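Long-range contacts in ferric enterobactin receptor PIRA (Pseudomonas aeruginosa, PDB 5FP2), which probably takes up ferric enterobactin across the outer membrane, as a TonB-dependent siderophore receptor: residues L195-F201 against M243-Q247; E378-D382 against P407-A411; L416-D420 against T431-R435; N589-L594 against P609-L613; I661-A666 against G678-F684. Residue numbers count along the deposited sequence, not the author numbering.

All five contacts pair neighbouring strands of the 22-stranded antiparallel barrel. Contacts 1, 3 and 5 lie on the surface; contacts 2 and 4 are partly buried. None is a deep core. Contacts 2 and 3 both use strand 408-423, with nearest atoms about 11 Å apart. Contacts 4 and 5 come closer still, with nearest atoms about 7 Å apart, but do not touch. Contact 1 sits beside a short turn and is mainly apolar on its outer face. Contact 2 is mixed, with polar residues and a buried Leu380, beside an unmodelled loop. Contact 3 places Glu419 and Arg435 on one face, probably the inner one. Contact 4 bonds to the plug through Asn589 and Thr591. Contact 5 adds an aromatic pair where a strand ends.

Contact 1 (L195-F201 against M243-Q247); sequences LTEALSF and MLSWQ
Residues 199-201 and 243-247 are extended and run antiparallel, with segment axes 4.6 Å apart at closest and at 157°. Residues 195-198 form the turn before the first strand. Within it, Leu195 N and Thr196 N both donate to Leu199 O (3.1 and 3.2 Å). Ala198, at phi/psi -110/-19, leads into the strand. The register is Leu199-Trp246, Ser200-Ser245 and Phe201-Leu244. Ser200-Ser245 is the hydrogen-bonded pair: Ser200 N to Ser245 O is 2.9 Å, and Ser245 N to Ser200 O is 2.6 Å. Gln247 N to Ala198 O (2.8 Å) extends the ladder into the turn. The flanking pairs are non-hydrogen-bonded, and Phe201 CA lies 3.1 Å from Met243 O in a CA-H...O contact.

Leu199, Phe201, Leu244 and Trp246 share one face. Leu199 (m, t) puts CD2 3.7 Å from Trp246 CB and 4.2 Å from Leu244 CD1. Leu195 CD1 meets the same Leu244 CD1 at 4.1 Å. Ala198 CB lies 4.1 Å from Trp246 CD1. Ser200 and Ser245 take the other face. Ser245 (t) bonds through OG to Asp255 on the next strand. Ser200 touches Pro161 and Ser245 touches Arg160. Apolar residues on one face and serines on the other imply a barrel wall near a tight turn, with its apolar side probably turned to lipid.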
# COMPACT_ATOMS: atom_id res chain seq x y z
N LEU A 195 -3.72 -9.94 28.28
CA LEU A 195 -4.29 -11.05 29.01
C LEU A 195 -3.47 -11.30 30.26
O LEU A 195 -3.98 -11.28 31.37
CB LEU A 195 -4.25 -12.27 28.12
CG LEU A 195 -5.11 -12.00 26.90
CD1 LEU A 195 -4.66 -12.89 25.76
CD2 LEU A 195 -6.56 -12.24 27.26
N THR A 196 -2.16 -11.25 30.06
CA THR A 196 -1.18 -11.83 30.95
C THR A 196 0.03 -10.89 30.91
O THR A 196 0.09 -9.98 30.07
CB THR A 196 -0.79 -13.22 30.45
OG1 THR A 196 -1.94 -14.07 30.49
CG2 THR A 196 0.32 -13.83 31.29
N GLU A 197 0.95 -11.04 31.85
CA GLU A 197 2.20 -10.29 31.81
C GLU A 197 2.96 -10.55 30.52
O GLU A 197 3.64 -9.66 30.02
CB GLU A 197 3.07 -10.61 33.02
CG GLU A 197 2.51 -10.08 34.34
CD GLU A 197 3.57 -9.88 35.41
OE1 GLU A 197 4.76 -9.72 35.03
OE2 GLU A 197 3.23 -9.84 36.62
N ALA A 198 2.75 -11.72 29.93
CA ALA A 198 3.48 -12.13 28.75
C ALA A 198 2.62 -12.17 27.49
O ALA A 198 3.16 -12.22 26.39
CB ALA A 198 4.11 -13.49 28.98
N LEU A 199 1.30 -12.23 27.65
CA LEU A 199 0.40 -12.30 26.49
C LEU A 199 -0.43 -11.04 26.31
O LEU A 199 -0.87 -10.41 27.28
CB LEU A 199 -0.52 -13.53 26.57
CG LEU A 199 0.07 -14.94 26.40
CD1 LEU A 199 -1.03 -15.98 26.57
CD2 LEU A 199 0.72 -15.10 25.02
N SER A 200 -0.53 -10.63 25.04
CA SER A 200 -1.39 -9.54 24.60
C SER A 200 -2.11 -9.96 23.32
O SER A 200 -1.60 -10.73 22.51
CB SER A 200 -0.57 -8.30 24.28
OG SER A 200 0.37 -8.02 25.30
N PHE A 201 -3.28 -9.37 23.11
CA PHE A 201 -4.05 -9.66 21.92
C PHE A 201 -4.49 -8.38 21.23
O PHE A 201 -4.51 -7.30 21.84
CB PHE A 201 -5.29 -10.49 22.29
CG PHE A 201 -6.40 -9.68 22.88
CD1 PHE A 201 -6.30 -9.18 24.18
CD2 PHE A 201 -7.54 -9.41 22.15
CE1 PHE A 201 -7.32 -8.44 24.74
CE2 PHE A 201 -8.58 -8.70 22.71
CZ PHE A 201 -8.47 -8.19 24.00
N MET A 243 -4.83 -11.30 16.54
CA MET A 243 -3.41 -11.46 16.83
C MET A 243 -3.18 -11.76 18.29
O MET A 243 -3.65 -11.04 19.16
CB MET A 243 -2.59 -10.21 16.46
CG MET A 243 -1.10 -10.35 16.76
SD MET A 243 -0.08 -9.12 15.91
CE MET A 243 -0.41 -7.67 16.92
N LEU A 244 -2.34 -12.75 18.53
CA LEU A 244 -1.93 -13.13 19.87
C LEU A 244 -0.46 -12.81 19.94
O LEU A 244 0.32 -13.19 19.05
CB LEU A 244 -2.14 -14.63 20.05
CG LEU A 244 -2.07 -15.25 21.44
CD1 LEU A 244 -2.63 -14.36 22.54
CD2 LEU A 244 -2.85 -16.55 21.38
N SER A 245 -0.07 -12.04 20.94
CA SER A 245 1.32 -11.62 21.02
C SER A 245 1.99 -12.16 22.28
O SER A 245 1.48 -11.98 23.39
CB SER A 245 1.43 -10.11 20.97
OG SER A 245 2.80 -9.78 20.98
N TRP A 246 3.14 -12.79 22.13
CA TRP A 246 3.80 -13.41 23.26
C TRP A 246 5.20 -12.83 23.50
O TRP A 246 6.11 -12.99 22.68
CB TRP A 246 3.83 -14.93 23.08
CG TRP A 246 4.67 -15.67 24.09
CD1 TRP A 246 5.00 -15.26 25.35
CD2 TRP A 246 5.26 -16.96 23.92
NE1 TRP A 246 5.83 -16.17 25.93
CE2 TRP A 246 5.97 -17.24 25.09
CE3 TRP A 246 5.28 -17.89 22.88
CZ2 TRP A 246 6.68 -18.43 25.26
CZ3 TRP A 246 5.99 -19.05 23.04
CH2 TRP A 246 6.69 -19.31 24.22
N GLN A 247 5.36 -12.18 24.65
CA GLN A 247 6.65 -11.65 25.04
C GLN A 247 7.47 -12.70 25.76
O GLN A 247 7.36 -12.85 26.97
CB GLN A 247 6.50 -10.43 25.94
CG GLN A 247 7.75 -9.56 25.99
CD GLN A 247 7.45 -8.14 25.60
OE1 GLN A 247 6.76 -7.41 26.32
NE2 GLN A 247 7.94 -7.74 24.44

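Contact 2 (E378-D382 against P407-A411); sequences ETLND and PKSKA
The strongest links are backbone hydrogen bonds around the pair Leu380-Ser409: Leu380 N to Ser409 O and Ser409 N to Leu380 O, both 2.8 Å. Glu378 N donates to Ala411 O at 3.0 Å. The return bond, Ala411 N to Glu378 O, is bent and weak at 3.1 Å. Asp382 N to Pro407 O (3.4 Å), just past the strand ends, is also weak. Strands 378-381 and 408-411 run antiparallel at 168°, with axes 4.6 Å apart. Asn381 faces Lys408 in a non-hydrogen-bonded pair. Lys408 CA lies 3.2 Å from Leu380 O, and Thr379 CA 3.3 Å from Ser409 O, both CA-H...O contacts.

Ser409 (m) bonds through OG to Tyr482, and Asp382 (t) through OD2 to Tyr476. Leu380 (t, p) packs on the same face as Ser409 and touches Leu475, Tyr476 and Tyr482. Its CB is 4.4 Å from Ser409 CB. On the other face Asn381 (t) brings OD1 to 3.3 Å from Pro407 CB, while the ends of Lys408 and Lys410 lead away. This is the loop end of a beta hairpin in the barrel wall, where the two strands lead into a long, unmodelled loop, probably extracellular as in related TonB-dependent receptors.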
# COMPACT_ATOMS: atom_id res chain seq x y z
N GLU A 378 3.38 -20.91 -4.32
CA GLU A 378 1.98 -20.65 -4.61
C GLU A 378 1.39 -21.75 -5.46
O GLU A 378 2.03 -22.23 -6.39
CB GLU A 378 1.80 -19.33 -5.33
CG GLU A 378 3.02 -18.42 -5.26
CD GLU A 378 2.94 -17.34 -6.30
OE1 GLU A 378 3.11 -17.67 -7.50
OE2 GLU A 378 2.57 -16.20 -5.91
N THR A 379 0.20 -22.20 -5.07
CA THR A 379 -0.47 -23.28 -5.76
C THR A 379 -1.83 -22.79 -6.24
O THR A 379 -2.51 -22.05 -5.54
CB THR A 379 -0.71 -24.46 -4.82
OG1 THR A 379 -1.44 -23.97 -3.68
CG2 THR A 379 0.60 -25.06 -4.35
N LEU A 380 -2.24 -23.25 -7.42
CA LEU A 380 -3.53 -22.89 -7.97
C LEU A 380 -4.27 -24.12 -8.48
O LEU A 380 -3.75 -24.88 -9.30
CB LEU A 380 -3.35 -21.92 -9.13
CG LEU A 380 -4.66 -21.56 -9.83
CD1 LEU A 380 -5.39 -20.48 -9.05
CD2 LEU A 380 -4.42 -21.13 -11.26
N ASN A 381 -5.51 -24.26 -8.03
CA ASN A 381 -6.39 -25.30 -8.53
C ASN A 381 -7.67 -24.70 -9.08
O ASN A 381 -8.39 -24.00 -8.37
CB ASN A 381 -6.70 -26.28 -7.42
CG ASN A 381 -7.53 -27.46 -7.90
OD1 ASN A 381 -7.47 -27.84 -9.07
ND2 ASN A 381 -8.31 -28.03 -7.00
N ASP A 382 -7.94 -24.96 -10.36
CA ASP A 382 -9.05 -24.35 -11.07
C ASP A 382 -9.38 -25.23 -12.28
O ASP A 382 -8.60 -25.28 -13.24
CB ASP A 382 -8.68 -22.92 -11.53
CG ASP A 382 -9.83 -22.20 -12.22
OD1 ASP A 382 -10.70 -22.87 -12.83
OD2 ASP A 382 -9.85 -20.95 -12.17
N PRO A 407 -5.25 -29.97 -13.32
CA PRO A 407 -5.94 -28.78 -12.81
C PRO A 407 -5.06 -27.92 -11.90
O PRO A 407 -5.37 -26.74 -11.69
CB PRO A 407 -7.10 -29.38 -12.02
CG PRO A 407 -6.58 -30.70 -11.53
CD PRO A 407 -5.53 -31.16 -12.51
N LYS A 408 -3.98 -28.51 -11.38
CA LYS A 408 -3.11 -27.83 -10.42
C LYS A 408 -1.94 -27.11 -11.10
O LYS A 408 -1.44 -27.54 -12.14
CB LYS A 408 -2.59 -28.82 -9.37
CG LYS A 408 -3.55 -29.01 -8.20
CD LYS A 408 -3.15 -30.18 -7.32
CE LYS A 408 -3.55 -31.52 -7.93
NZ LYS A 408 -3.56 -32.62 -6.92
N SER A 409 -1.53 -26.00 -10.52
CA SER A 409 -0.34 -25.31 -10.97
C SER A 409 0.45 -24.81 -9.78
O SER A 409 -0.10 -24.16 -8.90
CB SER A 409 -0.73 -24.12 -11.86
OG SER A 409 -1.47 -24.56 -12.98
N LYS A 410 1.76 -25.03 -9.81
CA LYS A 410 2.64 -24.58 -8.74
C LYS A 410 3.74 -23.63 -9.23
O LYS A 410 3.92 -23.41 -10.43
CB LYS A 410 3.27 -25.78 -8.04
CG LYS A 410 2.51 -27.09 -8.21
CD LYS A 410 3.36 -28.31 -7.88
CE LYS A 410 2.50 -29.55 -7.66
NZ LYS A 410 1.66 -29.89 -8.84
N ALA A 411 4.42 -23.02 -8.26
CA ALA A 411 5.57 -22.18 -8.52
C ALA A 411 6.26 -21.94 -7.17
O ALA A 411 5.60 -21.75 -6.16
CB ALA A 411 5.14 -20.85 -9.13

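Contact 3 (L416-D420 against T431-R435); sequences LYVED and TPGLR
Arg435, Asp420 and Tyr417 give up the most surface here. Arg435 and Tyr417 form a non-hydrogen-bonded pair, with CA atoms 4.0 Å apart and side chains on one face. Arg435 is all-trans through chi3 and reaches along Tyr417 (p), placing NH1 3.4 Å from Tyr417 CD2. The charge is held elsewhere: Arg435 makes salt bridges to Asp437 and Glu374, and Tyr417 OH bonds to Glu356. Asp420 closes the other end of the ladder. Its N donates to Pro432 O at 2.9 Å, and its O lies 3.2 Å from Thr431 CA in a CA-H...O contact.

The strands 416-420 and 431-435 run antiparallel at 177°, axes 4.6 Å apart. Val418 pairs with Leu434: Val418 N to Leu434 O is 2.9 Å. The reverse bond, Leu434 N to Val418 O, is 2.8 Å, but that oxygen is less surely placed. Glu419 faces Gly433, and its CG packs 3.5 Å from Thr431 CG2. Val418 (t) and Leu434 (t, p) lie on the opposite face, on the surface. The arrangement is that of a beta hairpin in a transmembrane barrel wall, with Tyr417, Glu419 and Arg435 on the face probably turned to the plug, and Val418 and Leu434 probably toward lipid.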
# COMPACT_ATOMS: atom_id res chain seq x y z
N LEU A 416 17.53 -14.01 -2.04
CA LEU A 416 18.35 -13.28 -1.08
C LEU A 416 18.32 -11.83 -1.46
O LEU A 416 18.34 -11.51 -2.64
CB LEU A 416 19.81 -13.71 -1.17
CG LEU A 416 20.23 -15.03 -0.59
CD1 LEU A 416 19.48 -16.14 -1.30
CD2 LEU A 416 21.74 -15.14 -0.79
N TYR A 417 18.54 -10.97 -0.47
CA TYR A 417 18.89 -9.58 -0.74
C TYR A 417 19.82 -9.01 0.33
O TYR A 417 19.87 -9.48 1.46
CB TYR A 417 17.63 -8.73 -0.89
CG TYR A 417 16.79 -8.63 0.35
CD1 TYR A 417 17.16 -7.81 1.40
CD2 TYR A 417 15.66 -9.43 0.51
CE1 TYR A 417 16.42 -7.77 2.57
CE2 TYR A 417 14.92 -9.43 1.69
CZ TYR A 417 15.30 -8.58 2.71
OH TYR A 417 14.57 -8.51 3.87
N VAL A 418 20.65 -8.06 -0.10
CA VAL A 418 21.55 -7.32 0.78
C VAL A 418 21.38 -5.84 0.50
O VAL A 418 21.44 -5.40 -0.64
CB VAL A 418 23.03 -7.67 0.49
CG1 VAL A 418 23.93 -7.04 1.55
CG2 VAL A 418 23.24 -9.17 0.43
N GLU A 419 21.09 -5.07 1.54
CA GLU A 419 21.16 -3.64 1.44
C GLU A 419 22.14 -3.24 2.52
O GLU A 419 22.21 -3.87 3.58
CB GLU A 419 19.77 -3.01 1.67
CG GLU A 419 19.70 -1.50 1.49
CD GLU A 419 18.39 -0.90 1.99
OE1 GLU A 419 17.43 -0.84 1.19
OE2 GLU A 419 18.33 -0.46 3.16
N ASP A 420 22.99 -2.27 2.21
CA ASP A 420 23.83 -1.67 3.23
C ASP A 420 23.67 -0.16 3.19
O ASP A 420 24.03 0.49 2.21
CB ASP A 420 25.30 -2.05 3.00
CG ASP A 420 26.18 -1.66 4.17
OD1 ASP A 420 25.64 -1.20 5.20
OD2 ASP A 420 27.41 -1.80 4.06
N THR A 431 23.64 3.96 -0.17
CA THR A 431 22.90 2.74 0.16
C THR A 431 22.83 1.80 -1.04
O THR A 431 21.84 1.80 -1.77
CB THR A 431 21.46 3.08 0.56
OG1 THR A 431 21.49 4.08 1.58
CG2 THR A 431 20.71 1.85 1.06
N PRO A 432 23.91 1.05 -1.29
CA PRO A 432 23.84 -0.01 -2.29
C PRO A 432 23.08 -1.24 -1.79
O PRO A 432 22.99 -1.48 -0.58
CB PRO A 432 25.31 -0.38 -2.51
CG PRO A 432 25.98 -0.03 -1.22
CD PRO A 432 25.27 1.21 -0.76
N GLY A 433 22.57 -2.03 -2.73
CA GLY A 433 21.91 -3.29 -2.41
C GLY A 433 21.76 -4.15 -3.64
O GLY A 433 21.76 -3.65 -4.76
N LEU A 434 21.69 -5.46 -3.45
CA LEU A 434 21.46 -6.38 -4.55
C LEU A 434 20.42 -7.39 -4.10
O LEU A 434 20.36 -7.72 -2.92
CB LEU A 434 22.77 -7.08 -4.89
CG LEU A 434 22.76 -8.18 -5.96
CD1 LEU A 434 22.42 -7.62 -7.32
CD2 LEU A 434 24.11 -8.88 -5.99
N ARG A 435 19.54 -7.80 -5.00
CA ARG A 435 18.56 -8.83 -4.67
C ARG A 435 18.54 -9.90 -5.74
O ARG A 435 18.18 -9.62 -6.90
CB ARG A 435 17.16 -8.24 -4.54
CG ARG A 435 16.09 -9.29 -4.23
CD ARG A 435 14.69 -8.70 -4.19
NE ARG A 435 13.64 -9.72 -4.10
CZ ARG A 435 12.97 -10.04 -3.00
NH1 ARG A 435 13.23 -9.43 -1.85
NH2 ARG A 435 12.03 -10.97 -3.04

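Contact 4 (N589-L594 against P609-L613); sequences NLTYML and PEYTL
Pro609 opens the second segment. Its CB lies 3.5 Å from Leu594 CD2, and its CA makes a CA-H...O contact with Met593 O at 3.6 Å. Glu610 forms a hydrogen-bonded pair with Met593: Met593 N to Glu610 O is 3.0 Å, and Glu610 N to Met593 O is 3.1 Å. Tyr611 (p) faces Tyr592 (t), CA atoms 4.2 Å apart, with Tyr592 CD2 3.6 Å from Tyr611 CB. Thr612 pairs with Thr591 through Thr612 N to Thr591 O (2.7 Å) and Thr591 N to Thr612 O (2.8 Å). Leu613 faces Leu590 (t, p), its CG 3.8 Å from Leu590 CD1. The extended strands 589-594 and 610-613 run antiparallel at 174°, axes 4.6 Å apart.

The tyrosines and leucines lie on one face. Thr591, Met593, Glu610 and Thr612 take the other. There Thr591 OG1 bonds to Gly66, Asn589 bonds to Thr63, and Met593 touches strand 67-69 of the plug. Strands 567-581 and 625-634 flank the pair in the barrel.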
# COMPACT_ATOMS: atom_id res chain seq x y z
N ASN A 589 -0.36 18.26 -3.74
CA ASN A 589 0.40 17.09 -4.15
C ASN A 589 0.17 16.91 -5.63
O ASN A 589 -0.97 16.77 -6.07
CB ASN A 589 -0.13 15.86 -3.41
CG ASN A 589 0.45 15.72 -2.02
OD1 ASN A 589 1.27 16.53 -1.59
ND2 ASN A 589 -0.02 14.69 -1.29
N LEU A 590 1.26 16.88 -6.39
CA LEU A 590 1.19 17.01 -7.83
C LEU A 590 1.78 15.76 -8.46
O LEU A 590 2.80 15.27 -7.99
CB LEU A 590 2.00 18.23 -8.26
CG LEU A 590 2.46 18.32 -9.72
CD1 LEU A 590 1.30 18.72 -10.64
CD2 LEU A 590 3.63 19.28 -9.89
N THR A 591 1.08 15.18 -9.43
CA THR A 591 1.71 14.13 -10.24
C THR A 591 1.58 14.46 -11.70
O THR A 591 0.49 14.78 -12.18
CB THR A 591 1.11 12.73 -10.01
OG1 THR A 591 1.31 12.33 -8.65
CG2 THR A 591 1.79 11.71 -10.93
N TYR A 592 2.70 14.42 -12.42
CA TYR A 592 2.72 14.81 -13.82
C TYR A 592 3.56 13.79 -14.59
O TYR A 592 4.75 13.67 -14.33
CB TYR A 592 3.34 16.20 -13.95
CG TYR A 592 3.40 16.70 -15.37
CD1 TYR A 592 4.36 16.21 -16.26
CD2 TYR A 592 2.52 17.67 -15.84
CE1 TYR A 592 4.42 16.66 -17.56
CE2 TYR A 592 2.56 18.11 -17.14
CZ TYR A 592 3.52 17.61 -18.00
OH TYR A 592 3.57 18.06 -19.29
N MET A 593 2.96 13.07 -15.53
CA MET A 593 3.75 12.17 -16.37
C MET A 593 3.50 12.23 -17.86
O MET A 593 2.37 12.38 -18.31
CB MET A 593 3.57 10.71 -15.96
CG MET A 593 2.77 10.46 -14.70
SD MET A 593 2.79 8.70 -14.40
CE MET A 593 1.81 8.68 -12.91
N LEU A 594 4.55 11.86 -18.60
CA LEU A 594 4.46 11.47 -20.01
C LEU A 594 4.87 10.00 -20.22
O LEU A 594 5.92 9.57 -19.74
CB LEU A 594 5.41 12.35 -20.82
CG LEU A 594 5.76 13.66 -20.13
CD1 LEU A 594 7.06 14.23 -20.67
CD2 LEU A 594 4.61 14.65 -20.28
N PRO A 609 0.11 13.33 -22.12
CA PRO A 609 0.80 14.03 -21.04
C PRO A 609 -0.15 14.52 -19.96
O PRO A 609 -0.60 15.66 -20.01
CB PRO A 609 1.44 15.23 -21.76
CG PRO A 609 0.57 15.48 -22.94
CD PRO A 609 0.05 14.13 -23.36
N GLU A 610 -0.41 13.68 -18.95
CA GLU A 610 -1.47 13.93 -17.97
C GLU A 610 -0.91 14.44 -16.65
O GLU A 610 0.24 14.15 -16.33
CB GLU A 610 -2.25 12.64 -17.75
CG GLU A 610 -2.84 12.46 -16.36
CD GLU A 610 -3.28 11.03 -16.11
OE1 GLU A 610 -2.42 10.12 -16.19
OE2 GLU A 610 -4.49 10.82 -15.88
N TYR A 611 -1.71 15.16 -15.87
CA TYR A 611 -1.35 15.44 -14.48
C TYR A 611 -2.53 15.36 -13.52
O TYR A 611 -3.67 15.59 -13.90
CB TYR A 611 -0.69 16.81 -14.36
CG TYR A 611 -1.63 17.98 -14.57
CD1 TYR A 611 -1.86 18.46 -15.84
CD2 TYR A 611 -2.22 18.65 -13.50
CE1 TYR A 611 -2.67 19.56 -16.07
CE2 TYR A 611 -3.10 19.70 -13.72
CZ TYR A 611 -3.30 20.18 -15.01
OH TYR A 611 -4.05 21.31 -15.30
N THR A 612 -2.23 15.04 -12.27
CA THR A 612 -3.20 15.15 -11.21
C THR A 612 -2.69 16.14 -10.18
O THR A 612 -1.48 16.22 -9.94
CB THR A 612 -3.46 13.80 -10.52
OG1 THR A 612 -3.83 12.81 -11.49
CG2 THR A 612 -4.59 13.93 -9.55
N LEU A 613 -3.62 16.84 -9.55
CA LEU A 613 -3.30 17.68 -8.42
C LEU A 613 -4.29 17.40 -7.30
O LEU A 613 -5.49 17.60 -7.48
CB LEU A 613 -3.46 19.15 -8.80
CG LEU A 613 -2.17 19.75 -9.34
CD1 LEU A 613 -2.44 20.64 -10.53
CD2 LEU A 613 -1.49 20.51 -8.21

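Contact 5 (I661-A666 against G678-F684); sequences IWGVSA and GGVSNLF
Trp662, Val664, Val680, Leu683 and Phe684 form the apolar centre of this beta hairpin in the barrel wall. The edge of Phe684 (m) points toward the face of Trp662 in an offset edge-to-face pair. The centroid of the Trp662 five-membered ring lies 5.7 Å from that of the Phe684 ring, with planes at 74°. Phe684 CE2 also sits 3.7 Å from Trp662 CB. Leu683 points toward the first strand, its CD1 4.3 Å from Val664 CB. Val664 (p) puts CG1 3.9 Å from Val680 CB.

Strands 661-666 and 678-681 run antiparallel at 175°, axes 4.6 Å apart. Val664 N to Val680 O (2.9 Å) and Val680 N to Val664 O (2.8 Å) form one hydrogen-bonded pair. Ala666 N to Gly678 O (2.7 Å) and Gly678 N to Ala666 O (2.9 Å) form another. Ser665 faces Gly679 between them, CA atoms 4.1 Å apart, and its OG bonds to Tyr710. Asn682, at phi/psi 54/54, has a left-handed backbone and follows the end of the second strand. Its ND2 bonds to Pro705 and Lys686. After this turn, Leu683 N still reaches Trp662 O at 2.6 Å.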
# COMPACT_ATOMS: atom_id res chain seq x y z
N ILE A 661 -12.86 18.61 -8.91
CA ILE A 661 -13.78 17.93 -8.01
C ILE A 661 -13.50 18.29 -6.56
O ILE A 661 -12.41 18.05 -6.06
CB ILE A 661 -13.66 16.42 -8.20
CG1 ILE A 661 -14.69 15.96 -9.24
CG2 ILE A 661 -13.84 15.67 -6.90
CD1 ILE A 661 -14.04 15.25 -10.40
N TRP A 662 -14.48 18.89 -5.89
CA TRP A 662 -14.21 19.51 -4.59
C TRP A 662 -15.07 18.92 -3.52
O TRP A 662 -16.28 18.86 -3.69
CB TRP A 662 -14.57 20.99 -4.63
CG TRP A 662 -13.47 21.93 -5.04
CD1 TRP A 662 -12.70 22.69 -4.22
CD2 TRP A 662 -13.10 22.28 -6.37
NE1 TRP A 662 -11.85 23.48 -4.95
CE2 TRP A 662 -12.06 23.23 -6.27
CE3 TRP A 662 -13.52 21.85 -7.63
CZ2 TRP A 662 -11.49 23.83 -7.39
CZ3 TRP A 662 -12.88 22.38 -8.75
CH2 TRP A 662 -11.92 23.41 -8.62
N GLY A 663 -14.48 18.62 -2.36
CA GLY A 663 -15.25 18.17 -1.21
C GLY A 663 -15.09 19.11 -0.04
O GLY A 663 -14.09 19.82 0.07
N VAL A 664 -16.06 19.09 0.86
CA VAL A 664 -15.94 19.74 2.17
C VAL A 664 -16.18 18.72 3.28
O VAL A 664 -16.91 17.76 3.09
CB VAL A 664 -16.93 20.90 2.31
CG1 VAL A 664 -18.37 20.40 2.33
CG2 VAL A 664 -16.63 21.71 3.56
N SER A 665 -15.58 18.97 4.44
CA SER A 665 -15.47 17.98 5.50
C SER A 665 -15.29 18.62 6.89
O SER A 665 -14.49 19.54 7.08
CB SER A 665 -14.27 17.08 5.22
OG SER A 665 -14.44 15.82 5.84
N ALA A 666 -16.04 18.10 7.85
CA ALA A 666 -16.02 18.63 9.22
C ALA A 666 -15.91 17.52 10.22
O ALA A 666 -16.39 16.42 9.97
CB ALA A 666 -17.26 19.46 9.50
N GLY A 678 -18.35 14.44 9.22
CA GLY A 678 -19.33 14.54 8.15
C GLY A 678 -18.85 15.44 7.01
O GLY A 678 -18.00 16.30 7.21
N GLY A 679 -19.39 15.23 5.82
CA GLY A 679 -18.77 15.77 4.62
C GLY A 679 -19.62 15.63 3.38
O GLY A 679 -20.47 14.76 3.27
N VAL A 680 -19.39 16.56 2.44
CA VAL A 680 -19.92 16.44 1.08
C VAL A 680 -18.80 16.22 0.10
O VAL A 680 -17.77 16.88 0.19
CB VAL A 680 -20.61 17.70 0.61
CG1 VAL A 680 -21.12 17.44 -0.80
CG2 VAL A 680 -21.76 18.09 1.52
N SER A 681 -18.97 15.23 -0.77
CA SER A 681 -17.97 14.91 -1.76
C SER A 681 -18.54 15.26 -3.12
O SER A 681 -19.73 15.03 -3.39
CB SER A 681 -17.63 13.43 -1.73
OG SER A 681 -18.60 12.69 -2.46
N ASN A 682 -17.67 15.77 -3.99
CA ASN A 682 -18.13 16.33 -5.23
C ASN A 682 -19.20 17.38 -4.93
O ASN A 682 -20.31 17.38 -5.48
CB ASN A 682 -18.64 15.25 -6.19
CG ASN A 682 -18.69 15.73 -7.64
OD1 ASN A 682 -18.50 16.93 -7.95
ND2 ASN A 682 -18.90 14.80 -8.55
N LEU A 683 -18.82 18.31 -4.07
CA LEU A 683 -19.59 19.51 -3.83
C LEU A 683 -20.42 19.98 -5.03
O LEU A 683 -21.65 20.09 -4.93
CB LEU A 683 -18.64 20.65 -3.43
CG LEU A 683 -18.76 21.04 -1.96
CD1 LEU A 683 -17.90 22.28 -1.68
CD2 LEU A 683 -20.22 21.33 -1.64
N PHE A 684 -19.76 20.28 -6.14
CA PHE A 684 -20.41 20.93 -7.27
C PHE A 684 -21.03 19.95 -8.28
O PHE A 684 -21.39 20.37 -9.38
CB PHE A 684 -19.41 21.86 -7.95
CG PHE A 684 -18.77 22.86 -7.01
CD1 PHE A 684 -19.51 23.91 -6.47
CD2 PHE A 684 -17.43 22.77 -6.67
CE1 PHE A 684 -18.95 24.79 -5.56
CE2 PHE A 684 -16.87 23.63 -5.74
CZ PHE A 684 -17.63 24.65 -5.19